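Local structure of dITP/XTP pyrophosphatase (Mycobacteroides abscessus, 6WWD) at residues L104-L109 with E115-A120. The protein probably hydrolyses non-canonical purine nucleoside triphosphates such as XTP, dITP and ITP to their monophosphates and diphosphate, cleansing the nucleotide pool. Residues are numbered along the deposited sequence; the frame is centred on the assembly and turned at random.
Sequences LLLAQL and ERRGAA
R117 reaches across to the carbonyl of L109, the first residue past helix 98-108 in this HAM1-family fold, tying the helix to the start of strand 118-128 in the mixed sheet. Its NH1 donates to L109 O at 2.8 Å. The bond is bent, 144° at the hydrogen, and NH1 sits above the carbonyl plane, 41° out of it. A water brings in the preceding turn: it donates to L106 O (2.7 Å) and accepts from R117 NH2 (2.8 Å), so the guanidinium holds L109 O directly and L106 O through the water, where its positive charge probably suits the helix dipole. The arginine chain runs extended to CD and then bends at chi3 (71°), turning the guanidinium toward the helix. NE also donates to I145 O, NH2 to A146 O and NH1 to I112 O, which fixes the rotation of the buried group. Leucines furnish its apolar surroundings. The CB of L109 points toward segment 115-120 and comes within 3.9 Å of R117 NH2; CD1 lies over one guanidinium face, and the side chain also packs on V77 and I145. L106 approaches the edge instead, near the guanidinium plane, with CD2 4.3 Å from R117 NH2.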
loop_
_atom_site.group_PDB
_atom_site.type_symbol
_atom_site.label_atom_id
_atom_site.label_comp_id
_atom_site.label_asym_id
_atom_site.label_seq_id
_atom_site.Cartn_x
_atom_site.Cartn_y
_atom_site.Cartn_z
ATOM N N LEU D 104 -22.453 -6.147 8.750
ATOM C CA LEU D 104 -21.975 -5.010 7.970
ATOM C C LEU D 104 -21.009 -5.464 6.879
ATOM O O LEU D 104 -21.100 -5.027 5.726
ATOM C CB LEU D 104 -21.312 -3.972 8.885
ATOM C CG LEU D 104 -20.593 -2.801 8.179
ATOM C CD1 LEU D 104 -21.560 -1.978 7.279
ATOM C CD2 LEU D 104 -19.847 -1.914 9.191
ATOM N N LEU D 105 -20.052 -6.317 7.231
ATOM C CA LEU D 105 -19.074 -6.769 6.244
ATOM C C LEU D 105 -19.757 -7.449 5.060
ATOM O O LEU D 105 -19.455 -7.147 3.896
ATOM C CB LEU D 105 -18.067 -7.708 6.904
ATOM C CG LEU D 105 -16.953 -8.190 5.979
ATOM C CD1 LEU D 105 -16.245 -7.006 5.398
ATOM C CD2 LEU D 105 -15.972 -9.017 6.758
ATOM N N LEU D 106 -20.674 -8.385 5.342
ATOM C CA LEU D 106 -21.420 -9.046 4.271
ATOM C C LEU D 106 -22.162 -8.044 3.407
ATOM O O LEU D 106 -22.155 -8.151 2.175
ATOM C CB LEU D 106 -22.428 -10.049 4.833
ATOM C CG LEU D 106 -21.927 -11.355 5.431
ATOM C CD1 LEU D 106 -23.127 -12.227 5.799
ATOM C CD2 LEU D 106 -21.027 -12.048 4.419
ATOM N N ALA D 107 -22.859 -7.095 4.043
ATOM C CA ALA D 107 -23.634 -6.118 3.286
ATOM C C ALA D 107 -22.724 -5.245 2.439
ATOM O O ALA D 107 -23.064 -4.910 1.298
ATOM C CB ALA D 107 -24.481 -5.256 4.222
ATOM N N GLN D 108 -21.570 -4.851 2.989
ATOM C CA GLN D 108 -20.630 -4.038 2.218
ATOM C C GLN D 108 -20.172 -4.776 0.968
ATOM O O GLN D 108 -20.028 -4.170 -0.101
ATOM C CB GLN D 108 -19.420 -3.641 3.081
ATOM C CG GLN D 108 -19.709 -2.571 4.150
ATOM C CD GLN D 108 -18.502 -2.267 5.016
ATOM O OE1 GLN D 108 -17.752 -3.162 5.373
ATOM N NE2 GLN D 108 -18.308 -1.001 5.347
ATOM N N LEU D 109 -19.996 -6.095 1.070
ATOM C CA LEU D 109 -19.466 -6.911 -0.010
ATOM C C LEU D 109 -20.552 -7.622 -0.829
ATOM O O LEU D 109 -20.225 -8.459 -1.669
ATOM C CB LEU D 109 -18.503 -7.945 0.582
ATOM C CG LEU D 109 -17.320 -7.473 1.438
ATOM C CD1 LEU D 109 -16.508 -8.700 1.852
ATOM C CD2 LEU D 109 -16.429 -6.480 0.726
ATOM N N GLU D 115 -14.320 -14.403 -6.890
ATOM C CA GLU D 115 -12.905 -14.252 -7.208
ATOM C C GLU D 115 -12.279 -13.046 -6.537
ATOM O O GLU D 115 -11.058 -13.023 -6.343
ATOM C CB GLU D 115 -12.711 -14.145 -8.722
ATOM C CG GLU D 115 -13.387 -15.244 -9.535
ATOM C CD GLU D 115 -14.868 -14.990 -9.779
ATOM O OE1 GLU D 115 -15.680 -15.895 -9.486
ATOM O OE2 GLU D 115 -15.217 -13.889 -10.265
ATOM N N ARG D 116 -13.080 -12.051 -6.164
ATOM C CA ARG D 116 -12.573 -10.823 -5.566
ATOM C C ARG D 116 -12.926 -10.716 -4.090
ATOM O O ARG D 116 -12.758 -9.651 -3.486
ATOM C CB ARG D 116 -13.100 -9.629 -6.359
ATOM C CG ARG D 116 -12.736 -9.750 -7.848
ATOM C CD ARG D 116 -13.540 -8.821 -8.746
ATOM N NE ARG D 116 -13.585 -7.450 -8.251
ATOM C CZ ARG D 116 -14.466 -6.537 -8.657
ATOM N NH1 ARG D 116 -15.376 -6.844 -9.583
ATOM N NH2 ARG D 116 -14.435 -5.312 -8.135
ATOM N N ARG D 117 -13.391 -11.805 -3.487
ATOM C CA ARG D 117 -13.746 -11.808 -2.081
ATOM C C ARG D 117 -12.593 -12.236 -1.177
ATOM O O ARG D 117 -12.842 -12.658 -0.050
ATOM C CB ARG D 117 -14.974 -12.700 -1.861
ATOM C CG ARG D 117 -16.207 -12.279 -2.670
ATOM C CD ARG D 117 -17.415 -13.171 -2.393
ATOM N NE ARG D 117 -17.941 -12.910 -1.049
ATOM C CZ ARG D 117 -18.773 -11.921 -0.735
ATOM N NH1 ARG D 117 -19.220 -11.080 -1.666
ATOM N NH2 ARG D 117 -19.161 -11.779 0.519
ATOM N N GLY D 118 -11.346 -12.127 -1.646
ATOM C CA GLY D 118 -10.212 -12.601 -0.862
ATOM C C GLY D 118 -10.046 -11.856 0.453
ATOM O O GLY D 118 -10.332 -10.662 0.565
ATOM N N ALA D 119 -9.532 -12.577 1.454
ATOM C CA ALA D 119 -9.337 -12.048 2.798
ATOM C C ALA D 119 -8.336 -12.925 3.546
ATOM O O ALA D 119 -8.000 -14.021 3.106
ATOM C CB ALA D 119 -10.664 -11.984 3.567
ATOM N N ALA D 120 -7.928 -12.461 4.729
ATOM C CA ALA D 120 -7.052 -13.224 5.613
ATOM C C ALA D 120 -7.328 -12.864 7.070
ATOM O O ALA D 120 -7.568 -11.697 7.393
ATOM C CB ALA D 120 -5.575 -12.960 5.299
HETATM O O HOH W 1 -21.450 -10.265 0.731
#